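Local coordinates for protein acetaldehyde dehydrogenase (Acetylating) (Geobacillus thermoglucosidasius, PDB 5J78) that probably catalyses the reversible, NAD-dependent conversion of acetaldehyde and coenzyme A to acetyl-CoA, as an acetylating aldehyde dehydrogenase, at residues Ile33-Asn38 and Ser195-Pro200; Tyr39-Lys44 and His211-Val216; Lys44-Ile49 and Lys191-Cys196; Gln129-Val134 and Ala157-Val162. All coordinates share one frame; numbering follows the deposited sequence. Where two conformers were deposited one is given.

Contact 1 (Ile33-Asn38 and Ser195-Pro200)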
loop_
_atom_site.group_PDB
_atom_site.type_symbol
_atom_site.label_atom_id
_atom_site.label_comp_id
_atom_site.label_asym_id
_atom_site.label_seq_id
_atom_site.Cartn_x
_atom_site.Cartn_y
_atom_site.Cartn_z
ATOM N N ILE A 33 16.612 -9.532 -6.618
ATOM C CA ILE A 33 15.781 -10.252 -5.646
ATOM C C ILE A 33 16.253 -11.694 -5.469
ATOM O O ILE A 33 16.412 -12.171 -4.339
ATOM C CB ILE A 33 14.278 -10.248 -6.048
ATOM C CG1 ILE A 33 13.720 -8.827 -5.994
ATOM C CG2 ILE A 33 13.442 -11.126 -5.088
ATOM C CD1 ILE A 33 12.329 -8.690 -6.643
ATOM N N GLN A 34 16.460 -12.387 -6.581
ATOM C CA GLN A 34 16.966 -13.746 -6.547
ATOM C C GLN A 34 18.263 -13.827 -5.747
ATOM O O GLN A 34 18.443 -14.723 -4.916
ATOM C CB GLN A 34 17.202 -14.259 -7.969
ATOM C CG GLN A 34 17.515 -15.725 -8.030
ATOM C CD GLN A 34 16.361 -16.554 -7.566
ATOM O OE1 GLN A 34 15.404 -16.766 -8.305
ATOM N NE2 GLN A 34 16.431 -17.015 -6.329
ATOM N N GLU A 35 19.167 -12.883 -5.998
ATOM C CA GLU A 35 20.446 -12.868 -5.291
ATOM C C GLU A 35 20.235 -12.774 -3.767
ATOM O O GLU A 35 20.795 -13.575 -3.016
ATOM C CB GLU A 35 21.306 -11.712 -5.784
ATOM C CG GLU A 35 22.703 -11.640 -5.151
ATOM C CD GLU A 35 23.540 -10.425 -5.619
ATOM O OE1 GLU A 35 23.026 -9.292 -5.677
ATOM O OE2 GLU A 35 24.727 -10.613 -5.927
ATOM N N VAL A 36 19.411 -11.820 -3.319
ATOM C CA VAL A 36 19.046 -11.717 -1.891
ATOM C C VAL A 36 18.530 -13.037 -1.322
ATOM O O VAL A 36 18.960 -13.482 -0.238
ATOM C CB VAL A 36 17.972 -10.623 -1.667
ATOM C CG1 VAL A 36 17.445 -10.626 -0.246
ATOM C CG2 VAL A 36 18.578 -9.268 -1.983
ATOM N N ARG A 37 17.621 -13.678 -2.050
ATOM C CA ARG A 37 17.066 -14.963 -1.600
ATOM C C ARG A 37 18.163 -16.015 -1.476
ATOM O O ARG A 37 18.240 -16.702 -0.479
ATOM C CB ARG A 37 15.968 -15.445 -2.545
ATOM C CG ARG A 37 14.755 -14.495 -2.568
ATOM C CD ARG A 37 13.602 -15.071 -3.371
ATOM N NE ARG A 37 12.427 -14.199 -3.414
ATOM C CZ ARG A 37 11.356 -14.438 -4.168
ATOM N NH1 ARG A 37 11.322 -15.511 -4.927
ATOM N NH2 ARG A 37 10.320 -13.609 -4.170
ATOM N N ASN A 38 19.041 -16.105 -2.469
ATOM C CA ASN A 38 20.171 -17.013 -2.374
ATOM C C ASN A 38 21.085 -16.724 -1.172
ATOM O O ASN A 38 21.492 -17.642 -0.476
ATOM C CB ASN A 38 20.995 -16.966 -3.654
ATOM C CG ASN A 38 20.251 -17.551 -4.861
ATOM O OD1 ASN A 38 19.347 -18.352 -4.722
ATOM N ND2 ASN A 38 20.644 -17.132 -6.050
ATOM N N SER A 195 27.861 -11.849 3.292
ATOM C CA SER A 195 27.565 -11.653 1.872
ATOM C C SER A 195 27.182 -10.208 1.635
ATOM O O SER A 195 26.918 -9.465 2.588
ATOM C CB SER A 195 26.441 -12.594 1.404
ATOM O OG SER A 195 25.278 -12.473 2.219
ATOM N N CYS A 196 27.161 -9.800 0.366
ATOM C CA CYS A 196 26.779 -8.439 0.010
ATOM C C CYS A 196 26.097 -8.394 -1.353
ATOM O O CYS A 196 26.578 -8.982 -2.319
ATOM C CB CYS A 196 28.018 -7.542 0.026
ATOM S SG CYS A 196 27.765 -5.785 -0.288
ATOM N N ILE A 197 24.956 -7.716 -1.407
ATOM C CA ILE A 197 24.244 -7.441 -2.656
ATOM C C ILE A 197 25.202 -6.754 -3.653
ATOM O O ILE A 197 25.822 -5.746 -3.323
ATOM C CB ILE A 197 22.998 -6.532 -2.408
ATOM C CG1 ILE A 197 21.929 -7.280 -1.599
ATOM C CG2 ILE A 197 22.381 -6.067 -3.711
ATOM C CD1 ILE A 197 20.886 -6.363 -1.001
ATOM N N THR A 198 25.295 -7.284 -4.865
ATOM C CA THR A 198 26.203 -6.735 -5.874
ATOM C C THR A 198 25.504 -5.778 -6.835
ATOM O O THR A 198 26.138 -4.915 -7.420
ATOM C CB THR A 198 26.861 -7.847 -6.695
ATOM O OG1 THR A 198 25.855 -8.577 -7.411
ATOM C CG2 THR A 198 27.623 -8.794 -5.777
ATOM N N GLN A 199 24.198 -5.944 -6.976
ATOM C CA GLN A 199 23.379 -5.128 -7.860
ATOM C C GLN A 199 22.316 -4.403 -7.022
ATOM O O GLN A 199 21.164 -4.864 -6.959
ATOM C CB GLN A 199 22.695 -6.009 -8.932
ATOM C CG GLN A 199 23.497 -7.218 -9.478
ATOM C CD GLN A 199 22.580 -8.343 -10.013
ATOM O OE1 GLN A 199 22.036 -9.146 -9.240
ATOM N NE2 GLN A 199 22.403 -8.391 -11.336
ATOM N N PRO A 200 22.686 -3.291 -6.354
ATOM C CA PRO A 200 21.713 -2.639 -5.460
ATOM C C PRO A 200 20.518 -2.119 -6.231
ATOM O O PRO A 200 20.688 -1.522 -7.293
ATOM C CB PRO A 200 22.509 -1.482 -4.829
ATOM C CG PRO A 200 23.931 -1.818 -5.064
ATOM C CD PRO A 200 23.974 -2.588 -6.346
#

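Contact 2 (Tyr39-Lys44 and His211-Val216). With MG (magnesium ion), chain H.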
loop_
_atom_site.group_PDB
_atom_site.type_symbol
_atom_site.label_atom_id
_atom_site.label_comp_id
_atom_site.label_asym_id
_atom_site.label_seq_id
_atom_site.Cartn_x
_atom_site.Cartn_y
_atom_site.Cartn_z
ATOM N N TYR A 39 21.420 -15.457 -0.938
ATOM C CA TYR A 39 22.256 -15.101 0.211
ATOM C C TYR A 39 21.609 -15.478 1.535
ATOM O O TYR A 39 22.279 -15.973 2.443
ATOM C CB TYR A 39 22.566 -13.597 0.224
ATOM C CG TYR A 39 23.481 -13.124 -0.876
ATOM C CD1 TYR A 39 24.219 -14.019 -1.641
ATOM C CD2 TYR A 39 23.607 -11.767 -1.147
ATOM C CE1 TYR A 39 25.065 -13.566 -2.656
ATOM C CE2 TYR A 39 24.441 -11.307 -2.145
ATOM C CZ TYR A 39 25.170 -12.211 -2.902
ATOM O OH TYR A 39 25.998 -11.756 -3.909
ATOM N N LEU A 40 20.318 -15.212 1.676
ATOM C CA LEU A 40 19.674 -15.492 2.951
ATOM C C LEU A 40 19.608 -17.002 3.215
ATOM O O LEU A 40 19.784 -17.446 4.346
ATOM C CB LEU A 40 18.279 -14.883 2.990
ATOM C CG LEU A 40 18.226 -13.372 3.139
ATOM C CD1 LEU A 40 16.832 -12.868 2.774
ATOM C CD2 LEU A 40 18.596 -12.959 4.550
ATOM N N GLU A 41 19.383 -17.804 2.184
ATOM C CA GLU A 41 19.301 -19.243 2.422
ATOM C C GLU A 41 20.685 -19.792 2.736
ATOM O O GLU A 41 20.847 -20.600 3.641
ATOM C CB GLU A 41 18.667 -19.962 1.240
ATOM C CG GLU A 41 17.205 -20.258 1.502
ATOM C CD GLU A 41 16.385 -20.261 0.253
ATOM O OE1 GLU A 41 16.862 -20.827 -0.756
ATOM O OE2 GLU A 41 15.273 -19.685 0.280
ATOM N N GLU A 42 21.695 -19.310 2.033
ATOM C CA GLU A 42 23.057 -19.695 2.354
ATOM C C GLU A 42 23.457 -19.162 3.734
ATOM O O GLU A 42 24.148 -19.844 4.490
ATOM C CB GLU A 42 24.018 -19.197 1.274
ATOM C CG GLU A 42 23.858 -19.947 -0.047
ATOM C CD GLU A 42 24.158 -19.079 -1.277
ATOM O OE1 GLU A 42 24.850 -18.044 -1.134
ATOM O OE2 GLU A 42 23.694 -19.427 -2.387
ATOM N N ALA A 43 22.979 -17.968 4.075
ATOM C CA ALA A 43 23.254 -17.384 5.385
ATOM C C ALA A 43 22.579 -18.204 6.498
ATOM O O ALA A 43 23.120 -18.368 7.587
ATOM C CB ALA A 43 22.793 -15.928 5.427
ATOM N N LYS A 44 21.396 -18.731 6.213
ATOM C CA LYS A 44 20.705 -19.579 7.179
ATOM C C LYS A 44 21.530 -20.817 7.520
ATOM O O LYS A 44 21.761 -21.118 8.698
ATOM C CB LYS A 44 19.334 -19.980 6.647
ATOM C CG LYS A 44 18.436 -20.704 7.685
ATOM C CD LYS A 44 17.202 -21.311 7.020
ATOM C CE LYS A 44 16.400 -22.215 7.968
ATOM N NZ LYS A 44 16.086 -21.500 9.238
ATOM N N HIS A 211 12.094 -10.120 4.075
ATOM C CA HIS A 211 12.127 -11.553 3.836
ATOM C C HIS A 211 11.899 -12.365 5.119
ATOM O O HIS A 211 12.326 -11.954 6.191
ATOM C CB HIS A 211 13.463 -11.951 3.212
ATOM C CG HIS A 211 13.435 -13.293 2.560
ATOM N ND1 HIS A 211 13.642 -14.463 3.258
ATOM C CD2 HIS A 211 13.196 -13.655 1.280
ATOM C CE1 HIS A 211 13.556 -15.488 2.429
ATOM N NE2 HIS A 211 13.278 -15.025 1.223
ATOM N N LYS A 212 11.225 -13.513 4.998
ATOM C CA LYS A 212 10.944 -14.379 6.150
ATOM C C LYS A 212 12.189 -14.778 6.938
ATOM O O LYS A 212 12.137 -14.899 8.160
ATOM C CB LYS A 212 10.205 -15.656 5.703
ATOM C CG LYS A 212 10.981 -16.582 4.754
ATOM C CD LYS A 212 10.208 -17.878 4.464
ATOM C CE LYS A 212 10.684 -18.548 3.167
ATOM N NZ LYS A 212 12.176 -18.738 3.081
ATOM N N LEU A 213 13.306 -14.989 6.251
ATOM C CA LEU A 213 14.541 -15.388 6.927
ATOM C C LEU A 213 15.361 -14.250 7.562
ATOM O O LEU A 213 16.300 -14.513 8.319
ATOM C CB LEU A 213 15.445 -16.148 5.940
ATOM C CG LEU A 213 14.867 -17.460 5.408
ATOM C CD1 LEU A 213 15.820 -18.070 4.375
ATOM C CD2 LEU A 213 14.576 -18.442 6.551
ATOM N N THR A 214 15.031 -12.997 7.275
ATOM C CA THR A 214 15.766 -11.880 7.881
ATOM C C THR A 214 15.309 -11.691 9.339
ATOM O O THR A 214 14.106 -11.624 9.601
ATOM C CB THR A 214 15.549 -10.585 7.076
ATOM O OG1 THR A 214 16.216 -10.703 5.819
ATOM C CG2 THR A 214 16.059 -9.372 7.811
ATOM N N ASP A 215 16.245 -11.592 10.284
ATOM C CA ASP A 215 15.880 -11.534 11.706
ATOM C C ASP A 215 15.941 -10.144 12.339
ATOM O O ASP A 215 15.063 -9.768 13.118
ATOM C CB ASP A 215 16.778 -12.471 12.498
ATOM C CG ASP A 215 16.482 -13.899 12.197
ATOM O OD1 ASP A 215 15.297 -14.290 12.340
ATOM O OD2 ASP A 215 17.402 -14.609 11.752
ATOM N N VAL A 216 17.001 -9.412 12.037
ATOM C CA VAL A 216 17.173 -8.034 12.505
ATOM C C VAL A 216 17.789 -7.202 11.385
ATOM O O VAL A 216 18.653 -7.683 10.641
ATOM C CB VAL A 216 18.042 -7.971 13.763
ATOM C CG1 VAL A 216 18.190 -6.541 14.245
ATOM C CG2 VAL A 216 17.404 -8.841 14.883
HETATM MG MG MG H . 13.730 -15.661 11.659
HETATM O O HOH W 1 12.617 -14.119 10.797
HETATM O O HOH W 2 14.740 -16.993 12.866
#

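Contact 3 (Lys44-Ile49 and Lys191-Cys196)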
loop_
_atom_site.group_PDB
_atom_site.type_symbol
_atom_site.label_atom_id
_atom_site.label_comp_id
_atom_site.label_asym_id
_atom_site.label_seq_id
_atom_site.Cartn_x
_atom_site.Cartn_y
_atom_site.Cartn_z
ATOM N N LYS A 44 21.396 -18.731 6.213
ATOM C CA LYS A 44 20.705 -19.579 7.179
ATOM C C LYS A 44 21.530 -20.817 7.520
ATOM O O LYS A 44 21.761 -21.118 8.698
ATOM C CB LYS A 44 19.334 -19.980 6.647
ATOM C CG LYS A 44 18.436 -20.704 7.685
ATOM C CD LYS A 44 17.202 -21.311 7.020
ATOM C CE LYS A 44 16.400 -22.215 7.968
ATOM N NZ LYS A 44 16.086 -21.500 9.238
ATOM N N ALA A 45 22.001 -21.518 6.496
ATOM C CA ALA A 45 22.761 -22.734 6.728
ATOM C C ALA A 45 24.086 -22.431 7.422
ATOM O O ALA A 45 24.534 -23.198 8.274
ATOM C CB ALA A 45 23.006 -23.490 5.400
ATOM N N ALA A 46 24.709 -21.310 7.065
ATOM C CA ALA A 46 26.010 -20.958 7.621
ATOM C C ALA A 46 25.895 -20.648 9.111
ATOM O O ALA A 46 26.716 -21.085 9.921
ATOM C CB ALA A 46 26.591 -19.780 6.888
ATOM N N GLN A 47 24.870 -19.882 9.466
ATOM C CA GLN A 47 24.669 -19.488 10.853
ATOM C C GLN A 47 24.436 -20.704 11.757
ATOM O O GLN A 47 24.897 -20.727 12.899
ATOM C CB GLN A 47 23.492 -18.510 10.974
ATOM C CG GLN A 47 23.370 -17.852 12.348
ATOM C CD GLN A 47 22.679 -18.736 13.384
ATOM O OE1 GLN A 47 21.822 -19.549 13.048
ATOM N NE2 GLN A 47 23.055 -18.572 14.651
ATOM N N LYS A 48 23.712 -21.696 11.255
ATOM C CA LYS A 48 23.481 -22.914 12.024
ATOM C C LYS A 48 24.805 -23.595 12.353
ATOM O O LYS A 48 24.998 -24.106 13.455
ATOM C CB LYS A 48 22.564 -23.873 11.262
ATOM C CG LYS A 48 21.229 -24.106 11.934
ATOM C CD LYS A 48 20.093 -23.492 11.159
ATOM C CE LYS A 48 18.932 -23.121 12.083
ATOM N NZ LYS A 48 18.009 -22.142 11.437
ATOM N N ILE A 49 25.715 -23.603 11.385
ATOM C CA ILE A 49 27.030 -24.173 11.603
ATOM C C ILE A 49 27.792 -23.298 12.578
ATOM O O ILE A 49 28.447 -23.787 13.494
ATOM C CB ILE A 49 27.818 -24.305 10.287
ATOM C CG1 ILE A 49 27.096 -25.271 9.348
ATOM C CG2 ILE A 49 29.257 -24.770 10.552
ATOM C CD1 ILE A 49 27.653 -25.302 7.935
ATOM N N LYS A 191 31.182 -21.207 4.550
ATOM C CA LYS A 191 30.841 -20.377 3.394
ATOM C C LYS A 191 29.461 -19.735 3.570
ATOM O O LYS A 191 28.560 -20.355 4.136
ATOM C CB LYS A 191 30.842 -21.198 2.108
ATOM C CG LYS A 191 32.223 -21.580 1.631
ATOM C CD LYS A 191 32.170 -22.535 0.440
ATOM C CE LYS A 191 33.572 -23.009 0.063
ATOM N NZ LYS A 191 34.520 -21.871 -0.170
ATOM N N GLY A 192 29.302 -18.506 3.074
ATOM C CA GLY A 192 27.995 -17.871 2.996
ATOM C C GLY A 192 27.609 -17.073 4.229
ATOM O O GLY A 192 26.518 -16.514 4.284
ATOM N N LEU A 193 28.512 -17.000 5.203
ATOM C CA LEU A 193 28.243 -16.330 6.469
ATOM C C LEU A 193 28.047 -14.827 6.324
ATOM O O LEU A 193 27.178 -14.228 6.974
ATOM C CB LEU A 193 29.391 -16.585 7.430
ATOM C CG LEU A 193 29.117 -16.175 8.864
ATOM C CD1 LEU A 193 28.041 -17.062 9.497
ATOM C CD2 LEU A 193 30.391 -16.229 9.659
ATOM N N ILE A 194 28.910 -14.242 5.495
ATOM C CA ILE A 194 28.966 -12.813 5.214
ATOM C C ILE A 194 28.843 -12.635 3.710
ATOM O O ILE A 194 29.626 -13.213 2.949
ATOM C CB ILE A 194 30.274 -12.185 5.681
ATOM C CG1 ILE A 194 30.475 -12.400 7.180
ATOM C CG2 ILE A 194 30.324 -10.709 5.355
ATOM C CD1 ILE A 194 31.920 -12.278 7.595
ATOM N N SER A 195 27.861 -11.849 3.292
ATOM C CA SER A 195 27.565 -11.653 1.872
ATOM C C SER A 195 27.182 -10.208 1.635
ATOM O O SER A 195 26.918 -9.465 2.588
ATOM C CB SER A 195 26.441 -12.594 1.404
ATOM O OG SER A 195 25.278 -12.473 2.219
ATOM N N CYS A 196 27.161 -9.800 0.366
ATOM C CA CYS A 196 26.779 -8.439 0.010
ATOM C C CYS A 196 26.097 -8.394 -1.353
ATOM O O CYS A 196 26.578 -8.982 -2.319
ATOM C CB CYS A 196 28.018 -7.542 0.026
ATOM S SG CYS A 196 27.765 -5.785 -0.288
#

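Contact 4 (Gln129-Val134 and Ala157-Val162). With GOL (glycerol), chain J.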
loop_
_atom_site.group_PDB
_atom_site.type_symbol
_atom_site.label_atom_id
_atom_site.label_comp_id
_atom_site.label_asym_id
_atom_site.label_seq_id
_atom_site.Cartn_x
_atom_site.Cartn_y
_atom_site.Cartn_z
ATOM N N GLN A 129 21.859 -15.939 23.094
ATOM C CA GLN A 129 21.133 -16.488 21.953
ATOM C C GLN A 129 21.267 -15.593 20.711
ATOM O O GLN A 129 20.745 -14.482 20.697
ATOM C CB GLN A 129 19.650 -16.659 22.295
ATOM C CG GLN A 129 18.823 -17.258 21.163
ATOM C CD GLN A 129 19.295 -18.675 20.812
ATOM O OE1 GLN A 129 19.456 -19.533 21.687
ATOM N NE2 GLN A 129 19.542 -18.910 19.533
ATOM N N PRO A 130 21.936 -16.089 19.656
ATOM C CA PRO A 130 22.076 -15.282 18.433
ATOM C C PRO A 130 20.736 -14.894 17.811
ATOM O O PRO A 130 19.822 -15.706 17.818
ATOM C CB PRO A 130 22.836 -16.214 17.480
ATOM C CG PRO A 130 23.447 -17.223 18.319
ATOM C CD PRO A 130 22.529 -17.424 19.487
ATOM N N VAL A 131 20.637 -13.695 17.255
ATOM C CA VAL A 131 19.404 -13.262 16.619
ATOM C C VAL A 131 19.154 -13.977 15.310
ATOM O O VAL A 131 18.009 -14.050 14.861
ATOM C CB VAL A 131 19.381 -11.755 16.351
ATOM C CG1 VAL A 131 19.352 -11.005 17.662
ATOM C CG2 VAL A 131 20.565 -11.311 15.469
ATOM N N GLY A 132 20.226 -14.490 14.702
ATOM C CA GLY A 132 20.123 -15.277 13.486
ATOM C C GLY A 132 20.798 -14.642 12.273
ATOM O O GLY A 132 22.017 -14.775 12.077
ATOM N N ILE A 133 20.000 -14.006 11.422
ATOM C CA ILE A 133 20.522 -13.344 10.217
ATOM C C ILE A 133 20.264 -11.855 10.311
ATOM O O ILE A 133 19.110 -11.425 10.458
ATOM C CB ILE A 133 19.866 -13.869 8.926
ATOM C CG1 ILE A 133 20.019 -15.380 8.838
ATOM C CG2 ILE A 133 20.472 -13.164 7.681
ATOM C CD1 ILE A 133 19.288 -15.988 7.653
ATOM N N VAL A 134 21.340 -11.086 10.230
ATOM C CA VAL A 134 21.277 -9.626 10.268
ATOM C C VAL A 134 21.328 -9.077 8.853
ATOM O O VAL A 134 22.118 -9.548 8.020
ATOM C CB VAL A 134 22.432 -9.008 11.095
ATOM C CG1 VAL A 134 22.315 -7.449 11.147
ATOM C CG2 VAL A 134 22.442 -9.588 12.503
ATOM N N ALA A 157 28.712 -12.304 17.859
ATOM C CA ALA A 157 27.466 -12.724 18.522
ATOM C C ALA A 157 26.847 -13.969 17.881
ATOM O O ALA A 157 25.744 -14.409 18.265
ATOM C CB ALA A 157 26.466 -11.576 18.529
ATOM N N ARG A 158 27.562 -14.505 16.893
ATOM C CA ARG A 158 27.285 -15.802 16.255
ATOM C C ARG A 158 26.157 -15.751 15.231
ATOM O O ARG A 158 25.427 -16.720 15.037
ATOM C CB ARG A 158 26.994 -16.874 17.310
ATOM C CG ARG A 158 28.131 -17.045 18.330
ATOM C CD ARG A 158 27.624 -17.459 19.696
ATOM N NE ARG A 158 27.174 -18.839 19.689
ATOM C CZ ARG A 158 26.206 -19.328 20.456
ATOM N NH1 ARG A 158 25.563 -18.565 21.320
ATOM N NH2 ARG A 158 25.888 -20.601 20.368
ATOM N N ASN A 159 26.065 -14.620 14.544
ATOM C CA ASN A 159 25.117 -14.419 13.462
ATOM C C ASN A 159 25.753 -14.514 12.079
ATOM O O ASN A 159 26.970 -14.382 11.939
ATOM C CB ASN A 159 24.467 -13.040 13.613
ATOM C CG ASN A 159 23.900 -12.833 14.991
ATOM O OD1 ASN A 159 22.898 -13.457 15.359
ATOM N ND2 ASN A 159 24.560 -12.003 15.782
ATOM N N ALA A 160 24.910 -14.715 11.071
ATOM C CA ALA A 160 25.260 -14.435 9.670
ATOM C C ALA A 160 24.852 -12.993 9.386
ATOM O O ALA A 160 24.039 -12.436 10.109
ATOM C CB ALA A 160 24.557 -15.407 8.702
ATOM N N ILE A 161 25.411 -12.380 8.351
ATOM C CA ILE A 161 25.027 -11.013 8.003
ATOM C C ILE A 161 25.027 -10.848 6.492
ATOM O O ILE A 161 25.936 -11.344 5.803
ATOM C CB ILE A 161 25.942 -9.950 8.671
ATOM C CG1 ILE A 161 25.482 -8.539 8.287
ATOM C CG2 ILE A 161 27.402 -10.146 8.306
ATOM C CD1 ILE A 161 25.815 -7.501 9.337
ATOM N N VAL A 162 23.973 -10.202 5.988
ATOM C CA VAL A 162 23.832 -9.864 4.565
ATOM C C VAL A 162 23.824 -8.348 4.412
ATOM O O VAL A 162 22.944 -7.677 4.950
ATOM C CB VAL A 162 22.528 -10.429 3.935
ATOM C CG1 VAL A 162 22.459 -10.092 2.458
ATOM C CG2 VAL A 162 22.429 -11.932 4.131
HETATM C C1 GOL J . 23.380 -22.657 21.425
HETATM O O1 GOL J . 24.298 -23.185 22.353
HETATM C C2 GOL J . 22.672 -21.447 22.013
HETATM O O2 GOL J . 21.292 -21.748 22.146
HETATM C C3 GOL J . 23.234 -21.079 23.376
HETATM O O3 GOL J . 24.527 -20.531 23.287
#

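Contact 1 (Ile33-Asn38 and Ser195-Pro200)
In what is, by family resemblance, probably the Rossmann-like cofactor domain of the aldehyde dehydrogenase fold, helix 28-51 meets the turn that leaves strand 194-196, and E35 clasps T198 there with both carboxylate oxygens. With CG anti to the backbone N (chi1 -177°) and the chain extended beyond it, E35 reaches straight out from the helix and meets the T198 side chain at about a right angle. Its OE1 accepts the backbone N of T198 at 3.1 Å, on the syn side though 34° out of the carboxylate plane. The second oxygen, OE2, takes the hydroxyl of T198: OE2 and OG1 are 2.8 Å apart, again syn and closer to the plane. Two donors from one residue fix the rotation of the carboxylate, and OE2 also has a weak hydrogen bond from the Y39 hydroxyl one helical turn on. With an alanine here, T198 N and OG1 would lose the carboxylate as acceptor, and the turn after strand 194-196 would probably be freer to shift. Beside this polar clasp Q199 brings OE1 to 3.7 Å from OE1 of E35, two oxygens in proximity without a bond. The next helical residue supplies the apolar half of the contact. V36 lies against I197, and it also touches A204 and E207 of helix 202-210. R37 turns to another side of the helix, where it forms salt bridges with E207 and with D27 and D29 of a neighbouring subunit. The V36-I197 packing is methyl to methyl, CG2 of V36 lying 3.8 Å from CD1 of I197.

Contact 2 (Tyr39-Lys44 and His211-Val216)
L40 of helix 28-51 drives into the type I turn H211-T214, and the tight part of the contact lies there. Its CD1 sits over one face of the H211 imidazole, 3.8 Å from the ring centroid and 29° off the ring normal, a CH-pi contact that comes as near as 3.4 Å at H211 CG. The other methyl, CD2, lies 3.5 Å from T214 OG1, whose hydroxyl is hydrogen-bonded to L208 O. H211 CG lies anti to the backbone N (chi1 -162°), which sets the ring where L40 covers it; ND1 accepts the backbone N of L213 at 3.1 Å. That bond keeps the ring from swivelling under the leucine and marks ND1 as the nitrogen without a proton.

Towards solvent the packing slackens. L213 spreads its methyls over two aliphatic stems, CD1 being 3.9 Å from E41 CG and CD2 3.9 Å from K44 CD. E41 and K212 are oppositely charged but too far apart for a salt bridge; the firm partner of E41 is R26 of a neighbouring subunit. Beyond the turn D215 OD1 binds a magnesium ion at 2.2 Å, and one of the metal's waters donates to the carbonyls of K212 and T214.

The turn connects helix 202-210 to strand 216-219, while L40 also touches I133 of strand 124-138 and V162 of strand 160-165.

Contact 3 (Lys44-Ile49 and Lys191-Cys196)
A46 sets its methyl against the backbone of K191, G192 and L193, a close overlap of one small side chain with the loop just before strand 194-196. The CB of A46 is 3.4 Å from the carbonyl O of K191 and 3.8 Å from the backbone N of L193, with G192 C between them at 3.9 Å. The main chains can therefore come close: the CA atoms of A46 and L193 are 5.3 Å apart. G192 suits this place for a reason of its own. Its phi is 90°, and at these backbone angles a CB would be pressed against the carbonyl O of K191; it would also point toward the helix.

L193 adds the one side chain that meets the A46 methyl. Its CG lies anti to the backbone N (chi1 -169°), and the next torsion swings CD1 back to the helix, 4.0 Å from A46 CB and 4.2 Å from the backbone N of Q47. No hydrogen bond joins the two segments, and the contact is small, plain van der Waals packing. The polar side chains look for partners beyond it: Q47 NE2 donates to E51 OE1 and to R158 O, and K191 forms a salt bridge with E185 of helix 170-186.

In the fold, the contact lays the later turns of helix 28-51 on the loop that runs into strand 194-196. L193 is shared among several layers, touching L50 of the same helix, A160 of the adjoining strand 160-165 and Q181 of helix 170-186.

Contact 4 (Gln129-Val134 and Ala157-Val162)
P130 lays its ring obliquely against R158, with P130 CG 3.8 Å above one face of the guanidinium and displaced toward its rim. N159 and V131 also cross at a slant, the V131 methyl CG2 standing 3.2 Å from N159 OD1. That oxygen accepts G132 N at 2.9 Å, the donor being tilted 21° from the carbonyl plane; a chi1 of -52°, with CG anti to the carbonyl carbon, swings the amide across to the loop.

From there the two chains run as parallel strands of a beta-alpha-beta unit, 124-138 and 160-165 joined by helix 143-156, which R158 closes with a Schellman motif. G132 O takes A160 N, A160 O takes V134 N at 3.0 Å, and V134 O takes V162 N at 2.8 Å. On one face V134 CG1 meets I161 CD1 at 3.9 Å; on the other, I133 CG2 lies 4.2 Å from V162 CG2.

N159 ND2 donates to A154 O near the end of the helix and to L460 O of a separate loop. A leucine in place of N159 would remove these bonds, and G132 N would probably be left without its acceptor. R158 meets a glycerol, probably from the crystallisation liquor, through NH1 to O3 at 3.0 Å. The buried N159 amide thus stands in for a strand partner at G132 N, while the R158 guanidinium donates to carbonyls of E51 and T112 further off.

From the N terminus, helix 28-51 opens three of the loops in turn: at 33-38 for contact 1, 39-44 for contact 2 and 44-49 for contact 3. The chain then reaches strand 124-138, and contact 4 closes first, a short loop through helix 143-156 that lies within all three longer ones. Next, 191-196 closes contact 3 and the overlapping 195-200 closes contact 1; both therefore end on strand 194-196. Last, 211-216 closes contact 2, which crosses contact 1 and encloses contact 3. One helix is thus tied to the strand 194-196 region and to the approach to strand 216-219, flanking the sheet whose neighbouring strands contact 4 joins.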